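Local coordinates for viral CASP8 and FADD-like apoptosis regulator (Molluscum contagiosum virus subtype 1, PDB 2BBR), which inhibits death-receptor-induced apoptosis by interfering with caspase-8 recruitment and activation at the death-inducing signalling complex, and suppresses host NF-kappa-B activation, at residues T41-Q44 with A45-L49; M63-L67 with Q68-L72; E111-A114 with L115-A119; L167-C170 with Q171-V174. One frame throughout, in Å; residues are numbered along the deposited sequence.

Contact 1: residues T41-Q44 with A45-L49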
ATOM      1  N   THR A  41       4.497 -11.687   8.782  1.00 28.78           N
ATOM      2  CA  THR A  41       3.137 -12.212   8.712  1.00 28.08           C
ATOM      3  C   THR A  41       2.141 -11.106   9.048  1.00 27.03           C
ATOM      4  O   THR A  41       2.462 -10.177   9.789  1.00 25.52           O
ATOM      5  CB  THR A  41       2.926 -13.375   9.703  1.00 28.97           C
ATOM      6  OG1 THR A  41       3.023 -12.883  11.045  1.00 29.86           O
ATOM      7  CG2 THR A  41       3.978 -14.453   9.490  1.00 29.80           C
ATOM      8  N   VAL A  42       0.933 -11.206   8.503  1.00 26.57           N
ATOM      9  CA  VAL A  42      -0.093 -10.203   8.755  1.00 26.86           C
ATOM     10  C   VAL A  42      -0.436 -10.142  10.240  1.00 26.35           C
ATOM     11  O   VAL A  42      -0.711  -9.070  10.778  1.00 25.74           O
ATOM     12  CB  VAL A  42      -1.377 -10.503   7.958  1.00 27.50           C
ATOM     13  CG1 VAL A  42      -2.387  -9.387   8.165  1.00 29.20           C
ATOM     14  CG2 VAL A  42      -1.047 -10.649   6.483  1.00 28.26           C
ATOM     15  N   THR A  43      -0.416 -11.297  10.897  1.00 25.94           N
ATOM     16  CA  THR A  43      -0.716 -11.359  12.322  1.00 25.32           C
ATOM     17  C   THR A  43       0.253 -10.468  13.091  1.00 24.25           C
ATOM     18  O   THR A  43      -0.158  -9.697  13.959  1.00 23.05           O
ATOM     19  CB  THR A  43      -0.608 -12.805  12.854  1.00 26.21           C
ATOM     20  OG1 THR A  43      -1.604 -13.622  12.224  1.00 28.53           O
ATOM     21  CG2 THR A  43      -0.813 -12.840  14.361  1.00 26.86           C
ATOM     22  N   GLN A  44       1.539 -10.571  12.766  1.00 22.19           N
ATOM     23  CA  GLN A  44       2.553  -9.760  13.432  1.00 20.64           C
ATOM     24  C   GLN A  44       2.286  -8.281  13.207  1.00 18.42           C
ATOM     25  O   GLN A  44       2.349  -7.481  14.137  1.00 17.88           O
ATOM     26  CB  GLN A  44       3.949 -10.086  12.904  1.00 21.77           C
ATOM     27  CG  GLN A  44       4.433 -11.489  13.193  1.00 23.25           C
ATOM     28  CD  GLN A  44       5.867 -11.693  12.755  1.00 23.98           C
ATOM     29  OE1 GLN A  44       6.234 -11.371  11.624  1.00 25.39           O
ATOM     30  NE2 GLN A  44       6.688 -12.234  13.648  1.00 25.37           N
ATOM     31  N   ALA A  45       1.993  -7.922  11.961  1.00 17.83           N
ATOM     32  CA  ALA A  45       1.724  -6.533  11.619  1.00 18.42           C
ATOM     33  C   ALA A  45       0.559  -5.976  12.432  1.00 18.17           C
ATOM     34  O   ALA A  45       0.652  -4.883  12.986  1.00 17.61           O
ATOM     35  CB  ALA A  45       1.435  -6.411  10.129  1.00 17.95           C
ATOM     36  N   LEU A  46      -0.534  -6.730  12.510  1.00 19.64           N
ATOM     37  CA  LEU A  46      -1.700  -6.288  13.267  1.00 20.98           C
ATOM     38  C   LEU A  46      -1.374  -6.131  14.746  1.00 20.46           C
ATOM     39  O   LEU A  46      -1.806  -5.173  15.386  1.00 19.26           O
ATOM     40  CB  LEU A  46      -2.859  -7.274  13.096  1.00 23.53           C
ATOM     41  CG  LEU A  46      -3.438  -7.402  11.685  1.00 25.82           C
ATOM     42  CD1 LEU A  46      -4.625  -8.349  11.712  1.00 27.33           C
ATOM     43  CD2 LEU A  46      -3.868  -6.034  11.176  1.00 26.46           C
ATOM     44  N   CYS A  47      -0.616  -7.075  15.291  1.00 19.92           N
ATOM     45  CA  CYS A  47      -0.237  -7.009  16.696  1.00 19.45           C
ATOM     46  C   CYS A  47       0.591  -5.754  16.933  1.00 17.95           C
ATOM     47  O   CYS A  47       0.413  -5.058  17.932  1.00 16.11           O
ATOM     48  CB  CYS A  47       0.563  -8.251  17.094  1.00 21.86           C
ATOM     49  SG  CYS A  47      -0.378  -9.802  17.022  1.00 29.48           S
ATOM     50  N   SER A  48       1.498  -5.463  16.006  1.00 15.99           N
ATOM     51  CA  SER A  48       2.337  -4.283  16.122  1.00 15.23           C
ATOM     52  C   SER A  48       1.480  -3.018  16.092  1.00 13.90           C
ATOM     53  O   SER A  48       1.700  -2.092  16.870  1.00 13.91           O
ATOM     54  CB  SER A  48       3.357  -4.242  14.987  1.00 16.39           C
ATOM     55  OG  SER A  48       4.207  -3.121  15.129  1.00 16.40           O
ATOM     56  N   LEU A  49       0.503  -2.979  15.190  1.00 13.66           N
ATOM     57  CA  LEU A  49      -0.374  -1.819  15.100  1.00 13.68           C
ATOM     58  C   LEU A  49      -1.204  -1.688  16.372  1.00 13.96           C
ATOM     59  O   LEU A  49      -1.446  -0.584  16.847  1.00 13.54           O
ATOM     60  CB  LEU A  49      -1.295  -1.926  13.882  1.00 14.74           C
ATOM     61  CG  LEU A  49      -0.625  -1.855  12.508  1.00 15.26           C
ATOM     62  CD1 LEU A  49      -1.695  -1.922  11.429  1.00 17.31           C
ATOM     63  CD2 LEU A  49       0.176  -0.567  12.375  1.00 15.89           C
TER

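Contact 2: residues M63-L67 with Q68-L72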
ATOM      1  N   MET A  63      -7.974  -0.465   4.877  1.00  9.61           N
ATOM      2  CA  MET A  63      -7.284  -1.636   4.355  1.00 10.27           C
ATOM      3  C   MET A  63      -8.209  -2.454   3.469  1.00  9.98           C
ATOM      4  O   MET A  63      -7.841  -2.829   2.357  1.00 10.97           O
ATOM      5  CB  MET A  63      -6.779  -2.518   5.492  1.00  9.97           C
ATOM      6  CG  MET A  63      -5.643  -1.917   6.283  1.00 11.01           C
ATOM      7  SD  MET A  63      -5.151  -3.003   7.619  1.00 14.31           S
ATOM      8  CE  MET A  63      -3.948  -1.974   8.456  1.00 12.79           C
ATOM      9  N   LEU A  64      -9.410  -2.735   3.962  1.00  9.88           N
ATOM     10  CA  LEU A  64     -10.358  -3.526   3.180  1.00  9.78           C
ATOM     11  C   LEU A  64     -10.769  -2.808   1.897  1.00  9.66           C
ATOM     12  O   LEU A  64     -10.941  -3.438   0.854  1.00 10.59           O
ATOM     13  CB  LEU A  64     -11.590  -3.870   4.024  1.00 10.46           C
ATOM     14  CG  LEU A  64     -11.320  -4.789   5.222  1.00 11.08           C
ATOM     15  CD1 LEU A  64     -12.600  -4.975   6.024  1.00 12.31           C
ATOM     16  CD2 LEU A  64     -10.783  -6.130   4.736  1.00 12.07           C
ATOM     17  N   TYR A  65     -10.929  -1.492   1.971  1.00  9.87           N
ATOM     18  CA  TYR A  65     -11.301  -0.727   0.789  1.00  9.70           C
ATOM     19  C   TYR A  65     -10.206  -0.824  -0.274  1.00 10.71           C
ATOM     20  O   TYR A  65     -10.482  -1.078  -1.446  1.00 10.84           O
ATOM     21  CB  TYR A  65     -11.521   0.738   1.150  1.00 11.31           C
ATOM     22  CG  TYR A  65     -11.971   1.573  -0.026  1.00 11.36           C
ATOM     23  CD1 TYR A  65     -13.320   1.678  -0.353  1.00 12.37           C
ATOM     24  CD2 TYR A  65     -11.041   2.221  -0.843  1.00 13.09           C
ATOM     25  CE1 TYR A  65     -13.736   2.407  -1.465  1.00 13.87           C
ATOM     26  CE2 TYR A  65     -11.449   2.950  -1.958  1.00 13.77           C
ATOM     27  CZ  TYR A  65     -12.799   3.037  -2.260  1.00 12.84           C
ATOM     28  OH  TYR A  65     -13.209   3.750  -3.366  1.00 15.54           O
ATOM     29  N   VAL A  66      -8.961  -0.622   0.144  1.00 11.27           N
ATOM     30  CA  VAL A  66      -7.839  -0.690  -0.782  1.00 11.97           C
ATOM     31  C   VAL A  66      -7.752  -2.074  -1.429  1.00 12.73           C
ATOM     32  O   VAL A  66      -7.377  -2.193  -2.594  1.00 13.45           O
ATOM     33  CB  VAL A  66      -6.509  -0.350  -0.062  1.00 13.87           C
ATOM     34  CG1 VAL A  66      -5.326  -0.598  -0.987  1.00 15.96           C
ATOM     35  CG2 VAL A  66      -6.525   1.107   0.383  1.00 16.17           C
ATOM     36  N   LEU A  67      -8.107  -3.111  -0.676  1.00 12.31           N
ATOM     37  CA  LEU A  67      -8.084  -4.485  -1.183  1.00 12.80           C
ATOM     38  C   LEU A  67      -9.342  -4.779  -1.996  1.00 12.33           C
ATOM     39  O   LEU A  67      -9.493  -5.867  -2.554  1.00 13.93           O
ATOM     40  CB  LEU A  67      -7.997  -5.489  -0.028  1.00 14.46           C
ATOM     41  CG  LEU A  67      -6.721  -5.558   0.813  1.00 17.36           C
ATOM     42  CD1 LEU A  67      -6.895  -6.593   1.915  1.00 18.37           C
ATOM     43  CD2 LEU A  67      -5.542  -5.922  -0.070  1.00 18.44           C
ATOM     44  N   GLN A  68     -10.244  -3.807  -2.043  1.00 12.50           N
ATOM     45  CA  GLN A  68     -11.491  -3.940  -2.783  1.00 13.74           C
ATOM     46  C   GLN A  68     -12.361  -5.071  -2.246  1.00 12.64           C
ATOM     47  O   GLN A  68     -13.085  -5.719  -3.002  1.00 14.26           O
ATOM     48  CB  GLN A  68     -11.196  -4.160  -4.269  1.00 17.84           C
ATOM     49  CG  GLN A  68     -10.504  -2.979  -4.932  1.00 22.38           C
ATOM     50  CD  GLN A  68     -11.391  -1.750  -5.001  1.00 24.89           C
ATOM     51  OE1 GLN A  68     -12.392  -1.736  -5.717  1.00 27.91           O
ATOM     52  NE2 GLN A  68     -11.031  -0.714  -4.250  1.00 27.01           N
ATOM     53  N   ARG A  69     -12.286  -5.307  -0.940  1.00 10.63           N
ATOM     54  CA  ARG A  69     -13.089  -6.348  -0.314  1.00 10.31           C
ATOM     55  C   ARG A  69     -14.352  -5.732   0.278  1.00 10.11           C
ATOM     56  O   ARG A  69     -14.520  -5.634   1.494  1.00 10.32           O
ATOM     57  CB  ARG A  69     -12.273  -7.080   0.759  1.00 11.16           C
ATOM     58  CG  ARG A  69     -11.114  -7.903   0.187  1.00 12.18           C
ATOM     59  CD  ARG A  69     -11.605  -8.960  -0.797  1.00 13.28           C
ATOM     60  NE  ARG A  69     -12.514  -9.910  -0.162  1.00 11.98           N
ATOM     61  CZ  ARG A  69     -12.133 -11.021   0.461  1.00 12.32           C
ATOM     62  NH1 ARG A  69     -10.850 -11.342   0.537  1.00 13.26           N
ATOM     63  NH2 ARG A  69     -13.041 -11.809   1.020  1.00 12.36           N
ATOM     64  N   MET A  70     -15.240  -5.303  -0.612  1.00 10.15           N
ATOM     65  CA  MET A  70     -16.489  -4.688  -0.190  1.00 10.55           C
ATOM     66  C   MET A  70     -17.372  -5.705   0.524  1.00  9.66           C
ATOM     67  O   MET A  70     -18.259  -5.337   1.291  1.00 10.50           O
ATOM     68  CB  MET A  70     -17.219  -4.090  -1.392  1.00 10.60           C
ATOM     69  CG  MET A  70     -16.727  -2.704  -1.808  1.00 13.76           C
ATOM     70  SD  MET A  70     -14.951  -2.584  -2.125  1.00 20.24           S
ATOM     71  CE  MET A  70     -14.773  -0.832  -2.491  1.00 16.33           C
ATOM     72  N   ASP A  71     -17.128  -6.989   0.267  1.00 10.08           N
ATOM     73  CA  ASP A  71     -17.884  -8.047   0.931  1.00  9.95           C
ATOM     74  C   ASP A  71     -17.573  -8.021   2.428  1.00 10.00           C
ATOM     75  O   ASP A  71     -18.473  -8.102   3.264  1.00 10.44           O
ATOM     76  CB  ASP A  71     -17.551  -9.426   0.324  1.00 11.18           C
ATOM     77  CG  ASP A  71     -16.068  -9.769   0.386  1.00 12.21           C
ATOM     78  OD1 ASP A  71     -15.218  -8.876   0.180  1.00 11.81           O
ATOM     79  OD2 ASP A  71     -15.749 -10.955   0.618  1.00 14.45           O
ATOM     80  N   LEU A  72     -16.296  -7.872   2.762  1.00  9.76           N
ATOM     81  CA  LEU A  72     -15.877  -7.834   4.160  1.00 10.03           C
ATOM     82  C   LEU A  72     -16.270  -6.521   4.842  1.00  9.14           C
ATOM     83  O   LEU A  72     -16.552  -6.497   6.041  1.00  9.91           O
ATOM     84  CB  LEU A  72     -14.368  -8.072   4.263  1.00 10.50           C
ATOM     85  CG  LEU A  72     -13.921  -9.438   3.721  1.00 10.73           C
ATOM     86  CD1 LEU A  72     -12.413  -9.580   3.861  1.00 11.82           C
ATOM     87  CD2 LEU A  72     -14.635 -10.562   4.467  1.00 13.32           C
TER
HETATM   88  O   HOH W   1      -8.092   0.215  -3.678  1.00 61.19           O

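Contact 3: residues E111-A114 with L115-A119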
ATOM      1  N   GLU A 111       3.156  -6.267 -17.978  1.00 13.21           N
ATOM      2  CA  GLU A 111       3.555  -4.908 -17.625  1.00 12.40           C
ATOM      3  C   GLU A 111       4.479  -4.952 -16.410  1.00 11.68           C
ATOM      4  O   GLU A 111       5.499  -4.269 -16.367  1.00 12.32           O
ATOM      5  CB  GLU A 111       2.321  -4.055 -17.310  1.00 14.09           C
ATOM      6  CG  GLU A 111       1.416  -3.818 -18.509  1.00 14.28           C
ATOM      7  CD  GLU A 111       0.149  -3.058 -18.158  1.00 14.13           C
ATOM      8  OE1 GLU A 111      -0.584  -3.508 -17.252  1.00 14.96           O
ATOM      9  OE2 GLU A 111      -0.120  -2.020 -18.799  1.00 17.56           O
ATOM     10  N   LEU A 112       4.119  -5.770 -15.426  1.00 11.67           N
ATOM     11  CA  LEU A 112       4.931  -5.889 -14.224  1.00 11.50           C
ATOM     12  C   LEU A 112       6.318  -6.426 -14.570  1.00 11.82           C
ATOM     13  O   LEU A 112       7.324  -5.955 -14.041  1.00 12.73           O
ATOM     14  CB  LEU A 112       4.241  -6.801 -13.208  1.00 12.86           C
ATOM     15  CG  LEU A 112       4.996  -7.089 -11.906  1.00 12.17           C
ATOM     16  CD1 LEU A 112       5.332  -5.790 -11.183  1.00 13.70           C
ATOM     17  CD2 LEU A 112       4.143  -7.984 -11.026  1.00 14.90           C
ATOM     18  N   ARG A 113       6.372  -7.413 -15.461  1.00 12.60           N
ATOM     19  CA  ARG A 113       7.651  -7.975 -15.875  1.00 13.09           C
ATOM     20  C   ARG A 113       8.508  -6.891 -16.531  1.00 13.10           C
ATOM     21  O   ARG A 113       9.697  -6.775 -16.254  1.00 12.94           O
ATOM     22  CB  ARG A 113       7.434  -9.123 -16.863  1.00 16.02           C
ATOM     23  CG  ARG A 113       8.716  -9.669 -17.477  1.00 20.47           C
ATOM     24  CD  ARG A 113       8.401 -10.475 -18.725  1.00 23.36           C
ATOM     25  NE  ARG A 113       7.517  -9.723 -19.613  1.00 28.40           N
ATOM     26  CZ  ARG A 113       7.820  -8.547 -20.153  1.00 29.41           C
ATOM     27  NH1 ARG A 113       8.993  -7.978 -19.907  1.00 30.46           N
ATOM     28  NH2 ARG A 113       6.939  -7.926 -20.924  1.00 27.73           N
ATOM     29  N   ALA A 114       7.895  -6.092 -17.402  1.00 12.71           N
ATOM     30  CA  ALA A 114       8.621  -5.024 -18.079  1.00 12.16           C
ATOM     31  C   ALA A 114       9.183  -4.037 -17.060  1.00 11.92           C
ATOM     32  O   ALA A 114      10.321  -3.593 -17.175  1.00 12.30           O
ATOM     33  CB  ALA A 114       7.706  -4.301 -19.062  1.00 13.54           C
ATOM     34  N   LEU A 115       8.381  -3.702 -16.052  1.00 11.75           N
ATOM     35  CA  LEU A 115       8.811  -2.762 -15.024  1.00 11.72           C
ATOM     36  C   LEU A 115       9.990  -3.310 -14.232  1.00 10.74           C
ATOM     37  O   LEU A 115      10.928  -2.576 -13.925  1.00 11.59           O
ATOM     38  CB  LEU A 115       7.647  -2.437 -14.083  1.00 11.70           C
ATOM     39  CG  LEU A 115       6.509  -1.629 -14.710  1.00 12.29           C
ATOM     40  CD1 LEU A 115       5.355  -1.540 -13.732  1.00 13.30           C
ATOM     41  CD2 LEU A 115       7.007  -0.238 -15.093  1.00 13.21           C
ATOM     42  N   ARG A 116       9.942  -4.598 -13.898  1.00 11.75           N
ATOM     43  CA  ARG A 116      11.040  -5.205 -13.150  1.00 11.50           C
ATOM     44  C   ARG A 116      12.322  -5.141 -13.978  1.00 12.18           C
ATOM     45  O   ARG A 116      13.403  -4.905 -13.445  1.00 13.23           O
ATOM     46  CB  ARG A 116      10.726  -6.662 -12.791  1.00 12.82           C
ATOM     47  CG  ARG A 116       9.600  -6.835 -11.779  1.00 13.48           C
ATOM     48  CD  ARG A 116       9.580  -8.261 -11.236  1.00 15.80           C
ATOM     49  NE  ARG A 116       9.468  -9.244 -12.310  1.00 16.50           N
ATOM     50  CZ  ARG A 116       8.347  -9.874 -12.642  1.00 16.60           C
ATOM     51  NH1 ARG A 116       7.224  -9.639 -11.982  1.00 17.50           N
ATOM     52  NH2 ARG A 116       8.348 -10.734 -13.650  1.00 15.99           N
ATOM     53  N   LEU A 117      12.190  -5.350 -15.285  1.00 12.74           N
ATOM     54  CA  LEU A 117      13.341  -5.297 -16.177  1.00 14.10           C
ATOM     55  C   LEU A 117      13.877  -3.867 -16.270  1.00 13.30           C
ATOM     56  O   LEU A 117      15.090  -3.659 -16.282  1.00 14.51           O
ATOM     57  CB  LEU A 117      12.962  -5.824 -17.565  1.00 16.08           C
ATOM     58  CG  LEU A 117      12.528  -7.294 -17.612  1.00 19.98           C
ATOM     59  CD1 LEU A 117      12.230  -7.700 -19.048  1.00 21.67           C
ATOM     60  CD2 LEU A 117      13.626  -8.175 -17.032  1.00 22.41           C
ATOM     61  N   PHE A 118      12.979  -2.884 -16.334  1.00 13.56           N
ATOM     62  CA  PHE A 118      13.406  -1.485 -16.399  1.00 14.52           C
ATOM     63  C   PHE A 118      14.204  -1.153 -15.145  1.00 14.01           C
ATOM     64  O   PHE A 118      15.238  -0.487 -15.207  1.00 14.34           O
ATOM     65  CB  PHE A 118      12.213  -0.518 -16.459  1.00 15.19           C
ATOM     66  CG  PHE A 118      11.383  -0.622 -17.708  1.00 15.18           C
ATOM     67  CD1 PHE A 118      11.897  -1.165 -18.881  1.00 15.74           C
ATOM     68  CD2 PHE A 118      10.078  -0.138 -17.714  1.00 16.65           C
ATOM     69  CE1 PHE A 118      11.121  -1.222 -20.040  1.00 17.76           C
ATOM     70  CE2 PHE A 118       9.296  -0.190 -18.863  1.00 18.65           C
ATOM     71  CZ  PHE A 118       9.818  -0.733 -20.029  1.00 18.74           C
ATOM     72  N   ALA A 119      13.709  -1.612 -13.998  1.00 13.57           N
ATOM     73  CA  ALA A 119      14.371  -1.354 -12.727  1.00 12.32           C
ATOM     74  C   ALA A 119      15.774  -1.946 -12.682  1.00 12.58           C
ATOM     75  O   ALA A 119      16.723  -1.285 -12.257  1.00 13.45           O
ATOM     76  CB  ALA A 119      13.534  -1.910 -11.578  1.00 13.70           C
TER

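Contact 4: residues L167-C170 with Q171-V174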
ATOM      1  N   LEU A 167       0.643   6.117 -19.442  1.00 12.12           N
ATOM      2  CA  LEU A 167       0.632   7.518 -19.055  1.00 11.39           C
ATOM      3  C   LEU A 167      -0.417   7.817 -17.991  1.00 11.50           C
ATOM      4  O   LEU A 167      -0.294   8.796 -17.253  1.00 11.90           O
ATOM      5  CB  LEU A 167       0.415   8.402 -20.290  1.00 13.87           C
ATOM      6  CG  LEU A 167       1.635   8.584 -21.202  1.00 17.53           C
ATOM      7  CD1 LEU A 167       2.173   7.239 -21.659  1.00 20.88           C
ATOM      8  CD2 LEU A 167       1.245   9.435 -22.397  1.00 19.13           C
ATOM      9  N   ASP A 168      -1.442   6.978 -17.904  1.00 11.14           N
ATOM     10  CA  ASP A 168      -2.486   7.161 -16.907  1.00 10.93           C
ATOM     11  C   ASP A 168      -1.921   6.907 -15.509  1.00 10.40           C
ATOM     12  O   ASP A 168      -2.170   7.679 -14.578  1.00 12.15           O
ATOM     13  CB  ASP A 168      -3.665   6.219 -17.192  1.00 12.76           C
ATOM     14  CG  ASP A 168      -3.262   4.750 -17.220  1.00 12.12           C
ATOM     15  OD1 ASP A 168      -2.235   4.416 -17.852  1.00 11.64           O
ATOM     16  OD2 ASP A 168      -3.989   3.932 -16.619  1.00 13.91           O
ATOM     17  N   LEU A 169      -1.150   5.833 -15.366  1.00  9.56           N
ATOM     18  CA  LEU A 169      -0.550   5.494 -14.080  1.00  9.26           C
ATOM     19  C   LEU A 169       0.575   6.476 -13.768  1.00  9.97           C
ATOM     20  O   LEU A 169       0.759   6.877 -12.621  1.00  9.67           O
ATOM     21  CB  LEU A 169      -0.031   4.055 -14.106  1.00  9.90           C
ATOM     22  CG  LEU A 169      -1.109   3.002 -14.382  1.00 10.16           C
ATOM     23  CD1 LEU A 169      -0.475   1.620 -14.418  1.00 11.38           C
ATOM     24  CD2 LEU A 169      -2.197   3.065 -13.323  1.00 11.83           C
ATOM     25  N   CYS A 170       1.333   6.856 -14.791  1.00  9.77           N
ATOM     26  CA  CYS A 170       2.405   7.827 -14.620  1.00 10.96           C
ATOM     27  C   CYS A 170       1.816   9.106 -14.031  1.00 10.52           C
ATOM     28  O   CYS A 170       2.340   9.660 -13.064  1.00 10.59           O
ATOM     29  CB  CYS A 170       3.054   8.148 -15.969  1.00 11.29           C
ATOM     30  SG  CYS A 170       4.265   9.496 -15.936  1.00 12.87           S
ATOM     31  N   GLN A 171       0.716   9.568 -14.617  1.00 10.09           N
ATOM     32  CA  GLN A 171       0.067  10.783 -14.155  1.00 10.02           C
ATOM     33  C   GLN A 171      -0.365  10.696 -12.694  1.00  9.34           C
ATOM     34  O   GLN A 171      -0.242  11.670 -11.955  1.00  9.93           O
ATOM     35  CB  GLN A 171      -1.136  11.115 -15.037  1.00 11.84           C
ATOM     36  CG  GLN A 171      -1.833  12.409 -14.654  1.00 14.34           C
ATOM     37  CD  GLN A 171      -2.957  12.758 -15.602  1.00 18.59           C
ATOM     38  OE1 GLN A 171      -4.105  12.918 -15.188  1.00 23.13           O
ATOM     39  NE2 GLN A 171      -2.634  12.875 -16.883  1.00 19.14           N
ATOM     40  N   GLN A 172      -0.879   9.545 -12.272  1.00  9.75           N
ATOM     41  CA  GLN A 172      -1.283   9.408 -10.877  1.00 10.17           C
ATOM     42  C   GLN A 172      -0.090   9.631  -9.956  1.00  9.09           C
ATOM     43  O   GLN A 172      -0.217  10.262  -8.906  1.00  9.68           O
ATOM     44  CB  GLN A 172      -1.859   8.020 -10.608  1.00 11.49           C
ATOM     45  CG  GLN A 172      -3.199   7.750 -11.249  1.00 14.26           C
ATOM     46  CD  GLN A 172      -3.761   6.415 -10.815  1.00 16.61           C
ATOM     47  OE1 GLN A 172      -3.936   6.166  -9.624  1.00 17.08           O
ATOM     48  NE2 GLN A 172      -4.045   5.548 -11.779  1.00 19.43           N
ATOM     49  N   LEU A 173       1.065   9.095 -10.338  1.00  8.42           N
ATOM     50  CA  LEU A 173       2.260   9.257  -9.523  1.00  9.03           C
ATOM     51  C   LEU A 173       2.820  10.673  -9.567  1.00  9.04           C
ATOM     52  O   LEU A 173       3.278  11.181  -8.546  1.00  9.37           O
ATOM     53  CB  LEU A 173       3.340   8.254  -9.935  1.00  9.87           C
ATOM     54  CG  LEU A 173       3.313   6.917  -9.191  1.00 11.17           C
ATOM     55  CD1 LEU A 173       2.034   6.158  -9.502  1.00 12.18           C
ATOM     56  CD2 LEU A 173       4.535   6.102  -9.585  1.00 12.16           C
ATOM     57  N   VAL A 174       2.801  11.304 -10.738  1.00  8.81           N
ATOM     58  CA  VAL A 174       3.293  12.675 -10.851  1.00 10.22           C
ATOM     59  C   VAL A 174       2.413  13.591 -10.004  1.00  9.91           C
ATOM     60  O   VAL A 174       2.910  14.446  -9.263  1.00 10.52           O
ATOM     61  CB  VAL A 174       3.280  13.167 -12.320  1.00 11.24           C
ATOM     62  CG1 VAL A 174       3.537  14.670 -12.372  1.00 13.39           C
ATOM     63  CG2 VAL A 174       4.342  12.428 -13.120  1.00 13.94           C
TER

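Contact 1: residues T41-Q44 with A45-L49
Ala45 N donates to Thr41 O at 3.2 Å and Leu46 N to Val42 O at 2.9 Å, the first links of the i to i+4 ladder that opens helix 42-51. Thr41 is the N-cap of this helix, and with Gln44 it forms a capping box. Gln44 N gives its hydrogen to Thr41 OG1 over 3.2 Å, while Thr41 N reaches Gln44 OE1 only weakly. The same OE1 also takes a hydrogen bond from Thr40 N, so two backbone N-H groups ahead of the helix converge on one amide oxygen. Gln44 can do this because its CG lies beside its own backbone N (chi1 -65°), which sends the extended chain back toward the N-terminus.

Two further rungs run from Cys47 N to Thr43 O and from Ser48 N to Gln44 O, both with donors tilted about 20° from the carbonyl plane. On the buried side, Val42 and Leu46 lie side by side and point the same way, against Leu17 of helix 10-17; Ala45 meets Leu29 of helix 22-31. This places the first turns of the helix against two others of the first death effector domain. On the outer side, Thr43 CG2 rests 4.1 Å from Cys47 SG.

Contact 2: residues M63-L67 with Q68-L72
The ring of Tyr65 has Gln68 NE2 over one face, and Met70 CE approaches the ring obliquely, 3.6 Å from Tyr65 CE1. A bend at chi2 (54°) turns the Met70 chain so that its methyl reaches the ring although its CB points away from residues 63-67. The second flat group, the Arg69 guanidinium, carries Leu72 CD1 over the centre of one face, 3.6 Å above the plane. At its edge, Asp71 is gripped side-on: Arg69 NE bonds Asp71 OD1 and Arg69 NH2 bonds Asp71 OD2, both at 2.9 Å and both on syn lone pairs. Arg69 NH1 makes a second salt bridge, to Glu24, so the cation links two carboxylates.

Between these groups the chain leaves helix 57-66 through a Schellman motif. Gln68 has positive phi (62°); Arg69 N bonds Leu64 O at 2.9 Å, and Gln68 N reaches Tyr65 O from above the carbonyl plane. Arg69 is then the N-cap of helix 70-77, making this the tight corner between two helices of the first death effector domain. A water accepts from Gln68 NE2 and donates to Val66 O. Inside the corner, Leu64 and Leu72 cross at about a right angle, with Leu64 CD2 3.9 Å from Leu72 CD1.

Contact 3: residues E111-A114 with L115-A119
Arg116 folds back over the preceding turn: its NH1 lies 3.4 Å from Leu112 CG, and its NH2 is 3.7 Å from Arg113 CB. One guanidinium face takes Leu112 O and Arg113 CA, the latter 3.6 Å above the plane and toward the rim. The bend at chi3 (-56°) brings the group back along the helix. Arg113 meets the next turn differently, at its guanidinium edge, where Leu117 CD1 lies in plane 3.4 Å from Arg113 NH1. The two guanidinium planes stand 85° apart. Phe118 turns one ring face to Ala114 O, which sits 3.2 Å above it, off-centre; Phe118 N is hydrogen-bonded to the same oxygen at 2.9 Å.

The backbone of helix 109-122 sets these spacings through regular i to i+4 bonds, among them Arg116 N to Leu112 O at 3.0 Å. Further out, Ser110 OG holds Arg113 NH2, Ser134 O weakly receives Arg116 NH1, and Glu111 pairs with Arg166. Leu115 packs inside the second death effector domain, against Phe136 and Leu139 of helix 136-145 and Met160 of helix 155-163. With Arg113 NE and Arg116 NH2 6.1 Å apart, the two like charges probably add to the local positive potential, though their charged atoms are not in contact.

Contact 4: residues L167-C170 with Q171-V174
Leu169 and Gln172 run side by side in the same direction, and Leu169 CD2 comes to 3.5 Å from Gln172 NE2. This is an apolar methyl against an amide nitrogen, a packing contact. Gln172 reaches it with an extended chain whose CG lies beside its backbone N (chi1 -70°), so the amide travels back along the helix. One turn on, Cys170 SG and Val174 CG2 meet at 4.1 Å. The same Val174 methyl lies 3.4 Å from Cys170 O, and Leu173 CD1 is equally close to Leu169 O, so branched side chains pack over the carbonyls of the turn before.

The hydrogen bonds are those of the backbone, and their geometry becomes more axial along the segment. Gln171 N approaches Leu167 O from above the carbonyl plane, 38° out of it, at 2.9 Å. The middle pair is longer: Gln172 N to Asp168 O and Leu173 N to Leu169 O both measure 3.2 Å. Val174 N to Cys170 O returns to 2.9 Å and lies nearly along the C=O axis, with a C=O...N angle of 163°.

Charge enters from outside, through a salt bridge between Asp168 and Arg166, just before the helix. Apolar packing extends inward: Leu169 and Leu173 touch Leu161 of helix 155-163, and Leu173 also meets Met100 and Val103 of helix 95-104. Cys170 adds a contact with Arg162. With Asp168 and Gln171 exposed, the arrangement is the opening of an amphipathic alpha-helix, 167-187, with Leu169 and Leu173 laid on neighbouring helices of the second death effector domain's helical bundle.

How the contacts relate
The four contacts follow one another along a single chain, two in each of its tandem death effector domains. Contacts 1 and 2 have centres 18 Å apart and touch, Leu49 CD1 packing 3.7 Å from Met63 CE; helix 42-51 of contact 1 and helix 57-66 of contact 2 are consecutive. Contacts 3 and 4, on helices 109-122 and 167-187, are 16 Å between centres with nearest atoms about 6 Å apart, and Arg166 links them by pairing with both Glu111 and Asp168. Between domains the gaps widen: centres lie 23 to 31 Å apart, and contacts 1 and 4 fall on opposite sides of the chain's centre. Thus the contacts sample two all-helical modules within one monomeric chain.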